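Local coordinates for coat protein (Leviviridae sp., PDB 6YFR) that forms the shell of a virus-like particle of a single-stranded RNA bacteriophage and probably encloses the phage genome in the native virus, at residues Lys17-Val22 with Gln34-Glu39; Asn47-Ile52 with Ser78-Gln83; Tyr55-Ser60 with Trp70-Cys75. All blocks are in the same frame, centred on the assembly; numbering follows the deposited sequence.

Interaction 1: residues Lys17-Val22 with Gln34-Glu39; sequences KSTWNV and QVVQTE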
loop_
_atom_site.group_PDB
_atom_site.type_symbol
_atom_site.label_atom_id
_atom_site.label_comp_id
_atom_site.label_asym_id
_atom_site.label_seq_id
_atom_site.Cartn_x
_atom_site.Cartn_y
_atom_site.Cartn_z
ATOM N N LYS A 17 9.338 -44.830 -53.693
ATOM C CA LYS A 17 10.649 -45.435 -53.505
ATOM C C LYS A 17 10.653 -46.862 -54.029
ATOM O O LYS A 17 9.652 -47.577 -53.928
ATOM C CB LYS A 17 11.068 -45.450 -52.024
ATOM C CG LYS A 17 11.436 -44.093 -51.444
ATOM C CD LYS A 17 12.135 -44.242 -50.093
ATOM C CE LYS A 17 11.265 -44.982 -49.083
ATOM N NZ LYS A 17 11.894 -45.047 -47.732
ATOM N N SER A 18 11.792 -47.268 -54.582
ATOM C CA SER A 18 12.065 -48.648 -54.951
ATOM C C SER A 18 13.437 -49.007 -54.401
ATOM O O SER A 18 14.347 -48.174 -54.419
ATOM C CB SER A 18 12.018 -48.839 -56.470
ATOM O OG SER A 18 12.575 -50.084 -56.850
ATOM N N THR A 19 13.590 -50.231 -53.889
ATOM C CA THR A 19 14.844 -50.621 -53.253
ATOM C C THR A 19 15.340 -51.959 -53.782
ATOM O O THR A 19 14.561 -52.898 -53.973
ATOM C CB THR A 19 14.712 -50.703 -51.721
ATOM O OG1 THR A 19 13.794 -51.743 -51.369
ATOM C CG2 THR A 19 14.225 -49.380 -51.144
ATOM N N TRP A 20 16.648 -52.023 -54.012
ATOM C CA TRP A 20 17.377 -53.242 -54.323
ATOM C C TRP A 20 18.319 -53.562 -53.171
ATOM O O TRP A 20 18.910 -52.655 -52.571
ATOM C CB TRP A 20 18.201 -53.095 -55.603
ATOM C CG TRP A 20 17.415 -52.816 -56.837
ATOM C CD1 TRP A 20 17.113 -53.701 -57.830
ATOM C CD2 TRP A 20 16.844 -51.562 -57.229
ATOM N NE1 TRP A 20 16.383 -53.079 -58.814
ATOM C CE2 TRP A 20 16.205 -51.766 -58.469
ATOM C CE3 TRP A 20 16.804 -50.291 -56.651
ATOM C CZ2 TRP A 20 15.537 -50.746 -59.139
ATOM C CZ3 TRP A 20 16.139 -49.279 -57.322
ATOM C CH2 TRP A 20 15.516 -49.512 -58.551
ATOM N N ASN A 21 18.468 -54.848 -52.874
ATOM C CA ASN A 21 19.431 -55.315 -51.889
ATOM C C ASN A 21 20.650 -55.894 -52.593
ATOM O O ASN A 21 20.526 -56.561 -53.628
ATOM C CB ASN A 21 18.821 -56.375 -50.966
ATOM C CG ASN A 21 17.858 -55.791 -49.952
ATOM O OD1 ASN A 21 17.746 -54.573 -49.809
ATOM N ND2 ASN A 21 17.161 -56.664 -49.232
ATOM N N VAL A 22 21.823 -55.630 -52.024
ATOM C CA VAL A 22 23.069 -56.213 -52.509
ATOM C C VAL A 22 23.146 -57.658 -52.041
ATOM O O VAL A 22 23.066 -57.940 -50.840
ATOM C CB VAL A 22 24.278 -55.408 -52.009
ATOM C CG1 VAL A 22 25.567 -56.141 -52.330
ATOM C CG2 VAL A 22 24.274 -54.026 -52.614
ATOM N N GLN A 34 22.150 -51.359 -49.598
ATOM C CA GLN A 34 20.934 -51.090 -50.350
ATOM C C GLN A 34 21.166 -50.036 -51.421
ATOM O O GLN A 34 22.039 -49.169 -51.296
ATOM C CB GLN A 34 19.800 -50.622 -49.430
ATOM C CG GLN A 34 19.147 -51.730 -48.630
ATOM C CD GLN A 34 17.865 -51.273 -47.967
ATOM O OE1 GLN A 34 17.674 -50.082 -47.716
ATOM N NE2 GLN A 34 16.973 -52.217 -47.688
ATOM N N VAL A 35 20.362 -50.126 -52.480
ATOM C CA VAL A 35 20.248 -49.085 -53.495
ATOM C C VAL A 35 18.787 -48.659 -53.554
ATOM O O VAL A 35 17.898 -49.500 -53.716
ATOM C CB VAL A 35 20.731 -49.567 -54.874
ATOM C CG1 VAL A 35 20.748 -48.406 -55.857
ATOM C CG2 VAL A 35 22.105 -50.206 -54.772
ATOM N N VAL A 36 18.538 -47.363 -53.423
ATOM C CA VAL A 36 17.186 -46.824 -53.342
ATOM C C VAL A 36 17.011 -45.800 -54.453
ATOM O O VAL A 36 17.793 -44.846 -54.551
ATOM C CB VAL A 36 16.912 -46.189 -51.970
ATOM C CG1 VAL A 36 15.482 -45.684 -51.894
ATOM C CG2 VAL A 36 17.195 -47.187 -50.860
ATOM N N GLN A 37 15.995 -45.994 -55.288
ATOM C CA GLN A 37 15.583 -44.988 -56.258
ATOM C C GLN A 37 14.322 -44.298 -55.759
ATOM O O GLN A 37 13.363 -44.961 -55.350
ATOM C CB GLN A 37 15.329 -45.594 -57.640
ATOM C CG GLN A 37 14.865 -44.558 -58.654
ATOM C CD GLN A 37 14.445 -45.157 -59.982
ATOM O OE1 GLN A 37 14.569 -46.363 -60.208
ATOM N NE2 GLN A 37 13.940 -44.310 -60.875
ATOM N N THR A 38 14.325 -42.972 -55.801
ATOM C CA THR A 38 13.234 -42.149 -55.297
ATOM C C THR A 38 12.748 -41.232 -56.409
ATOM O O THR A 38 13.559 -40.648 -57.133
ATOM C CB THR A 38 13.688 -41.321 -54.090
ATOM O OG1 THR A 38 13.929 -42.192 -52.979
ATOM C CG2 THR A 38 12.643 -40.287 -53.707
ATOM N N GLU A 39 11.430 -41.120 -56.558
ATOM C CA GLU A 39 10.828 -40.157 -57.477
ATOM C C GLU A 39 9.798 -39.354 -56.695
ATOM O O GLU A 39 8.723 -39.868 -56.370
ATOM C CB GLU A 39 10.194 -40.853 -58.681
ATOM C CG GLU A 39 11.173 -41.657 -59.521
ATOM C CD GLU A 39 12.238 -40.797 -60.181
ATOM O OE1 GLU A 39 12.019 -39.577 -60.336
ATOM O OE2 GLU A 39 13.297 -41.346 -60.550
#
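The side chains of Trp20 and Gln37 lie side by side on neighbouring antiparallel strands, pointing the same way. Trp20 CG is anti to the carbonyl carbon and beside the backbone N (chi1 -61°), and the ring built on it has its six-membered edge at Val35 O. From there the benzo edge runs on to Gln37. CB sits near the carbonyl oxygen of Val35. CE3 comes closer to that oxygen, with Trp20 CE3 to Val35 O at 3.2 Å, and the oxygen lies in the ring plane. CZ3 then reaches Gln37 CB at 3.8 Å. CH2, farther along the six-membered ring, meets Gln37 OE1 at 3.7 Å. The ring and the Gln37 amide are nearly coplanar, 9° apart. Ser18 OG lies over one face of the indole, toward its rim.

The Gln37 amide has three polar partners. NE2 donates to Glu39 OE2 at 3.1 Å, on the anti lone pair of that oxygen. It also bonds to Ser111 of a second subunit, while OE1 accepts from Arg108 of that subunit.

The backbones are joined by two hydrogen-bonded pairs, Ser18 with Gln37 and Trp20 with Val35. Trp20 N to Val35 O is 2.8 Å and nearly straight. Ser18, Trp20, Val35 and Gln37 share one face; Lys17, Thr19, Asn21, Gln34, Val36 and Thr38 share the other. There Thr19 CG2 packs on Val36 CG2 at 3.7 Å. Gln34 NE2 donates to Asn21 OD1 at 3.3 Å, a longer and more bent bond.

This hairpin belongs to the antiparallel sheet of the coat protein fold. Strand 5-9 flanks strand 16-22, and strand 47-59 flanks strand 34-41. On the face of Trp20 and Val35, Phe104 from helix 90-107 of the second subunit meets the indole edge-to-face.

Interaction 2: residues Asn47-Ile52 with Ser78-Gln83; sequences NIMSKI and SLTLLQ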
loop_
_atom_site.group_PDB
_atom_site.type_symbol
_atom_site.label_atom_id
_atom_site.label_comp_id
_atom_site.label_asym_id
_atom_site.label_seq_id
_atom_site.Cartn_x
_atom_site.Cartn_y
_atom_site.Cartn_z
ATOM N N ASN A 47 9.034 -29.183 -59.568
ATOM C CA ASN A 47 10.063 -30.143 -59.934
ATOM C C ASN A 47 9.655 -31.542 -59.501
ATOM O O ASN A 47 8.961 -31.722 -58.499
ATOM C CB ASN A 47 11.418 -29.807 -59.285
ATOM C CG ASN A 47 12.025 -28.530 -59.820
ATOM O OD1 ASN A 47 11.674 -28.064 -60.903
ATOM N ND2 ASN A 47 12.956 -27.959 -59.064
ATOM N N ILE A 48 10.102 -32.534 -60.266
ATOM C CA ILE A 48 10.176 -33.911 -59.794
ATOM C C ILE A 48 11.646 -34.230 -59.577
ATOM O O ILE A 48 12.471 -34.040 -60.477
ATOM C CB ILE A 48 9.533 -34.908 -60.769
ATOM C CG1 ILE A 48 8.016 -34.736 -60.773
ATOM C CG2 ILE A 48 9.872 -36.333 -60.365
ATOM C CD1 ILE A 48 7.295 -35.754 -61.628
ATOM N N MET A 49 11.975 -34.685 -58.377
ATOM C CA MET A 49 13.331 -35.089 -58.043
ATOM C C MET A 49 13.474 -36.583 -58.305
ATOM O O MET A 49 12.710 -37.391 -57.752
ATOM C CB MET A 49 13.653 -34.762 -56.587
ATOM C CG MET A 49 13.677 -33.275 -56.277
ATOM S SD MET A 49 15.034 -32.435 -57.112
ATOM C CE MET A 49 16.437 -33.314 -56.430
ATOM N N SER A 50 14.427 -36.939 -59.170
ATOM C CA SER A 50 14.835 -38.321 -59.386
ATOM C C SER A 50 16.133 -38.548 -58.624
ATOM O O SER A 50 17.132 -37.874 -58.894
ATOM C CB SER A 50 15.034 -38.616 -60.874
ATOM O OG SER A 50 13.833 -38.454 -61.607
ATOM N N LYS A 51 16.121 -39.486 -57.681
ATOM C CA LYS A 51 17.271 -39.731 -56.825
ATOM C C LYS A 51 17.670 -41.200 -56.861
ATOM O O LYS A 51 16.821 -42.093 -56.947
ATOM C CB LYS A 51 16.980 -39.320 -55.375
ATOM C CG LYS A 51 16.719 -37.836 -55.170
ATOM C CD LYS A 51 16.410 -37.544 -53.705
ATOM C CE LYS A 51 16.114 -36.069 -53.483
ATOM N NZ LYS A 51 15.788 -35.773 -52.061
ATOM N N ILE A 52 18.978 -41.436 -56.787
ATOM C CA ILE A 52 19.540 -42.763 -56.563
ATOM C C ILE A 52 20.483 -42.669 -55.371
ATOM O O ILE A 52 21.292 -41.739 -55.284
ATOM C CB ILE A 52 20.286 -43.303 -57.799
ATOM C CG1 ILE A 52 19.388 -43.303 -59.035
ATOM C CG2 ILE A 52 20.804 -44.712 -57.535
ATOM C CD1 ILE A 52 18.465 -44.492 -59.112
ATOM N N SER A 78 21.004 -36.923 -57.613
ATOM C CA SER A 78 19.698 -36.298 -57.774
ATOM C C SER A 78 19.657 -35.537 -59.090
ATOM O O SER A 78 20.674 -35.021 -59.558
ATOM C CB SER A 78 19.375 -35.345 -56.619
ATOM O OG SER A 78 20.118 -34.144 -56.734
ATOM N N LEU A 79 18.463 -35.467 -59.677
ATOM C CA LEU A 79 18.236 -34.753 -60.929
ATOM C C LEU A 79 16.863 -34.099 -60.880
ATOM O O LEU A 79 15.888 -34.727 -60.451
ATOM C CB LEU A 79 18.332 -35.694 -62.135
ATOM C CG LEU A 79 17.996 -35.116 -63.511
ATOM C CD1 LEU A 79 18.968 -34.011 -63.894
ATOM C CD2 LEU A 79 17.993 -36.219 -64.561
ATOM N N THR A 80 16.796 -32.837 -61.314
ATOM C CA THR A 80 15.545 -32.082 -61.307
ATOM C C THR A 80 14.872 -32.159 -62.675
ATOM O O THR A 80 15.458 -31.754 -63.687
ATOM C CB THR A 80 15.790 -30.622 -60.935
ATOM O OG1 THR A 80 16.506 -29.978 -61.995
ATOM C CG2 THR A 80 16.603 -30.525 -59.653
ATOM N N LEU A 81 13.636 -32.657 -62.699
ATOM C CA LEU A 81 12.802 -32.682 -63.894
ATOM C C LEU A 81 11.770 -31.567 -63.764
ATOM O O LEU A 81 10.845 -31.664 -62.948
ATOM C CB LEU A 81 12.120 -34.039 -64.049
ATOM C CG LEU A 81 13.003 -35.278 -63.912
ATOM C CD1 LEU A 81 12.194 -36.541 -64.170
ATOM C CD2 LEU A 81 14.186 -35.190 -64.855
ATOM N N LEU A 82 11.937 -30.506 -64.550
ATOM C CA LEU A 82 11.004 -29.388 -64.513
ATOM C C LEU A 82 9.643 -29.827 -65.036
ATOM O O LEU A 82 9.548 -30.458 -66.092
ATOM C CB LEU A 82 11.542 -28.226 -65.345
ATOM C CG LEU A 82 12.934 -27.716 -64.974
ATOM C CD1 LEU A 82 13.436 -26.724 -66.016
ATOM C CD2 LEU A 82 12.911 -27.087 -63.599
ATOM N N GLN A 83 8.586 -29.488 -64.296
ATOM C CA GLN A 83 7.241 -29.946 -64.613
ATOM C C GLN A 83 6.323 -28.853 -65.143
ATOM O O GLN A 83 5.256 -29.175 -65.678
ATOM C CB GLN A 83 6.591 -30.579 -63.373
ATOM C CG GLN A 83 7.325 -31.793 -62.845
ATOM C CD GLN A 83 7.258 -32.966 -63.796
ATOM O OE1 GLN A 83 8.283 -33.444 -64.281
ATOM N NE2 GLN A 83 6.047 -33.442 -64.064
#
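Met49 and Thr80 form a non-hydrogen-bonded pair of an antiparallel beta hairpin, part of the main sheet of the coat protein fold. Their side chains lie side by side and point the same way. Met49 SD touches Thr80 CG2 at 3.5 Å. The methionine chain bends at chi2 and chi3 (-67° and -60°), which brings CE to Ser78 CB at 3.6 Å. Ser78 CB also meets CG of Lys51.

Ile48, Ser50, Leu79 and Leu81 occupy the other sheet face. Ile48 and Leu81 pack CB against CB at 4.3 Å. The Ile48 side chain crosses that of Gln83, just past the strand, at an angle, with Ile48 CG1 3.7 Å from Gln83 CG.

The backbone fixes this register. Ile48 and Leu81 form one hydrogen-bonded pair, and Ser50 and Leu79 the next. Three of the four bonds are nearly straight. The fourth, Leu79 N to Ser50 O, is more bent at 136°.

A further shell comes from other strands and chains. Ser50 OG bonds to Glu39 on strand 34-41 and to Ile112 O of a second subunit. Thr80 OG1 bonds to the backbone N of Arg74 of that subunit. Ser78 and Leu79 pair with one of its strands, so the sheet continues across the interface. This agrees with the dimer of ssRNA phage coat proteins.

Close to the Ser50 hydroxyl, Leu81 lays an apolar methyl: Leu81 CD1 is 3.6 Å from Ser50 OG.

Interaction 3: residues Tyr55-Ser60 with Trp70-Cys75; sequences YYYIPS and WDTIRC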
loop_
_atom_site.group_PDB
_atom_site.type_symbol
_atom_site.label_atom_id
_atom_site.label_comp_id
_atom_site.label_asym_id
_atom_site.label_seq_id
_atom_site.Cartn_x
_atom_site.Cartn_y
_atom_site.Cartn_z
ATOM N N TYR A 55 23.698 -47.052 -50.144
ATOM C CA TYR A 55 24.135 -47.132 -48.755
ATOM C C TYR A 55 24.854 -48.463 -48.579
ATOM O O TYR A 55 24.225 -49.526 -48.652
ATOM C CB TYR A 55 22.948 -47.029 -47.798
ATOM C CG TYR A 55 22.037 -45.847 -48.040
ATOM C CD1 TYR A 55 22.413 -44.566 -47.662
ATOM C CD2 TYR A 55 20.791 -46.015 -48.629
ATOM C CE1 TYR A 55 21.581 -43.482 -47.875
ATOM C CE2 TYR A 55 19.949 -44.938 -48.846
ATOM C CZ TYR A 55 20.350 -43.674 -48.467
ATOM O OH TYR A 55 19.516 -42.599 -48.682
ATOM N N TYR A 56 26.168 -48.414 -48.351
ATOM C CA TYR A 56 26.957 -49.616 -48.090
ATOM C C TYR A 56 27.434 -49.563 -46.643
ATOM O O TYR A 56 28.254 -48.712 -46.284
ATOM C CB TYR A 56 28.138 -49.728 -49.050
ATOM C CG TYR A 56 28.802 -51.087 -49.036
ATOM C CD1 TYR A 56 28.436 -52.067 -49.949
ATOM C CD2 TYR A 56 29.791 -51.392 -48.110
ATOM C CE1 TYR A 56 29.037 -53.314 -49.940
ATOM C CE2 TYR A 56 30.399 -52.635 -48.094
ATOM C CZ TYR A 56 30.016 -53.593 -49.010
ATOM O OH TYR A 56 30.616 -54.833 -48.999
ATOM N N TYR A 57 26.920 -50.467 -45.817
ATOM C CA TYR A 57 27.258 -50.499 -44.401
ATOM C C TYR A 57 28.481 -51.385 -44.205
ATOM O O TYR A 57 28.462 -52.568 -44.565
ATOM C CB TYR A 57 26.071 -50.999 -43.581
ATOM C CG TYR A 57 24.795 -50.242 -43.868
ATOM C CD1 TYR A 57 24.598 -48.959 -43.369
ATOM C CD2 TYR A 57 23.790 -50.804 -44.646
ATOM C CE1 TYR A 57 23.432 -48.258 -43.633
ATOM C CE2 TYR A 57 22.620 -50.112 -44.914
ATOM C CZ TYR A 57 22.446 -48.841 -44.405
ATOM O OH TYR A 57 21.285 -48.151 -44.670
ATOM N N ILE A 58 29.540 -50.814 -43.641
ATOM C CA ILE A 58 30.823 -51.500 -43.518
ATOM C C ILE A 58 31.309 -51.380 -42.077
ATOM O O ILE A 58 31.204 -50.302 -41.470
ATOM C CB ILE A 58 31.839 -50.938 -44.529
ATOM C CG1 ILE A 58 33.144 -51.734 -44.517
ATOM C CG2 ILE A 58 32.104 -49.454 -44.281
ATOM C CD1 ILE A 58 34.100 -51.331 -45.623
ATOM N N PRO A 59 31.814 -52.458 -41.478
ATOM C CA PRO A 59 32.293 -52.370 -40.094
ATOM C C PRO A 59 33.563 -51.543 -39.994
ATOM O O PRO A 59 34.393 -51.520 -40.905
ATOM C CB PRO A 59 32.549 -53.833 -39.711
ATOM C CG PRO A 59 32.746 -54.540 -41.016
ATOM C CD PRO A 59 31.849 -53.837 -41.992
ATOM N N SER A 60 33.704 -50.857 -38.858
ATOM C CA SER A 60 34.835 -49.957 -38.659
ATOM C C SER A 60 36.160 -50.699 -38.545
ATOM O O SER A 60 37.217 -50.078 -38.707
ATOM C CB SER A 60 34.619 -49.106 -37.407
ATOM O OG SER A 60 34.573 -49.915 -36.244
ATOM N N TRP A 70 29.617 -49.291 -37.105
ATOM C CA TRP A 70 29.169 -49.481 -38.480
ATOM C C TRP A 70 29.200 -48.137 -39.195
ATOM O O TRP A 70 28.346 -47.277 -38.956
ATOM C CB TRP A 70 27.783 -50.104 -38.515
ATOM C CG TRP A 70 27.814 -51.539 -38.147
ATOM C CD1 TRP A 70 27.656 -52.067 -36.904
ATOM C CD2 TRP A 70 28.045 -52.641 -39.029
ATOM N NE1 TRP A 70 27.762 -53.436 -36.956
ATOM C CE2 TRP A 70 28.004 -53.813 -38.249
ATOM C CE3 TRP A 70 28.276 -52.752 -40.403
ATOM C CZ2 TRP A 70 28.180 -55.081 -38.799
ATOM C CZ3 TRP A 70 28.455 -54.012 -40.947
ATOM C CH2 TRP A 70 28.408 -55.158 -40.145
ATOM N N ASP A 71 30.193 -47.956 -40.058
ATOM C CA ASP A 71 30.238 -46.784 -40.908
ATOM C C ASP A 71 29.391 -47.027 -42.153
ATOM O O ASP A 71 29.083 -48.167 -42.515
ATOM C CB ASP A 71 31.680 -46.455 -41.299
ATOM C CG ASP A 71 32.601 -46.352 -40.096
ATOM O OD1 ASP A 71 32.216 -45.705 -39.099
ATOM O OD2 ASP A 71 33.712 -46.923 -40.150
ATOM N N THR A 72 29.008 -45.937 -42.807
ATOM C CA THR A 72 28.191 -46.001 -44.010
ATOM C C THR A 72 28.911 -45.279 -45.137
ATOM O O THR A 72 29.219 -44.088 -45.017
ATOM C CB THR A 72 26.812 -45.384 -43.776
ATOM O OG1 THR A 72 26.152 -46.075 -42.710
ATOM C CG2 THR A 72 25.971 -45.483 -45.034
ATOM N N ILE A 73 29.196 -46.004 -46.214
ATOM C CA ILE A 73 29.631 -45.395 -47.465
ATOM C C ILE A 73 28.371 -44.986 -48.221
ATOM O O ILE A 73 27.576 -45.841 -48.629
ATOM C CB ILE A 73 30.496 -46.352 -48.290
ATOM C CG1 ILE A 73 31.658 -46.873 -47.439
ATOM C CG2 ILE A 73 31.024 -45.656 -49.526
ATOM C CD1 ILE A 73 32.528 -47.884 -48.148
ATOM N N ARG A 74 28.166 -43.681 -48.369
ATOM C CA ARG A 74 26.976 -43.130 -49.003
ATOM C C ARG A 74 27.346 -42.513 -50.341
ATOM O O ARG A 74 28.303 -41.730 -50.432
ATOM C CB ARG A 74 26.306 -42.072 -48.123
ATOM C CG ARG A 74 25.262 -42.614 -47.175
ATOM C CD ARG A 74 24.517 -41.488 -46.478
ATOM N NE ARG A 74 23.557 -41.996 -45.503
ATOM C CZ ARG A 74 23.845 -42.248 -44.229
ATOM N NH1 ARG A 74 25.072 -42.034 -43.771
ATOM N NH2 ARG A 74 22.908 -42.711 -43.414
ATOM N N CYS A 75 26.577 -42.862 -51.371
ATOM C CA CYS A 75 26.712 -42.254 -52.690
ATOM C C CYS A 75 25.335 -41.807 -53.157
ATOM O O CYS A 75 24.439 -42.638 -53.334
ATOM C CB CYS A 75 27.338 -43.234 -53.682
ATOM S SG CYS A 75 27.672 -42.528 -55.304
#
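Tyr55 crosses Arg74 obliquely at the start of this antiparallel hairpin segment. Tyr55 CE1 is 3.4 Å from Arg74 NE, which lies at the ring edge. Ring and guanidinium planes are 79° apart, so the two groups do not stack. Tyr56 comes next, on the opposite sheet face. It exchanges two backbone hydrogen bonds with Ile73, and the two CB atoms pack together. Tyr57 returns to the face of Tyr55 and Arg74, beside Thr72. Thr72 OG1 approaches the edge of its ring, 3.3 Å from Tyr57 CD1. Ile58 pairs with Asp71 through the backbone. Its CG2 packs on Ile73 CG1 at 4.1 Å. Pro59 meets Trp70, with Pro59 CD 3.6 Å from Trp70 CZ3, and Pro59 CA lies over one indole face. Ser60 turns out of the strand, and its OG bonds to the backbone N of Glu69.

A second subunit borders the hairpin. Its Asn87 donates to Pro59 O, and its Arg93 packs on Tyr56.

The side chains meet by van der Waals contact, some of it between polar atoms and ring edges. The directional bonds are the four backbone ones. Pairing of these two segments therefore does not depend on a side-chain hydrogen bond between them.

In the fold
The three interactions lie in one antiparallel sheet. Interaction 1 comes first along the chain and joins strands 16-22 and 34-41. Interactions 2 and 3 both join strands 47-59 and 70-82, with interaction 3 nested inside the loop that interaction 2 closes. Their centres are about 25 Å apart, on opposite sides of the chain centre. The centre of interaction 1 is about 16 Å from each. It meets both through the neighbouring strands 34-41 and 47-59: Thr38 O bonds to Lys51 N, and Gln34 O to Tyr55 N. All three touch the second subunit, so the hairpins build the sheet and take part in subunit assembly.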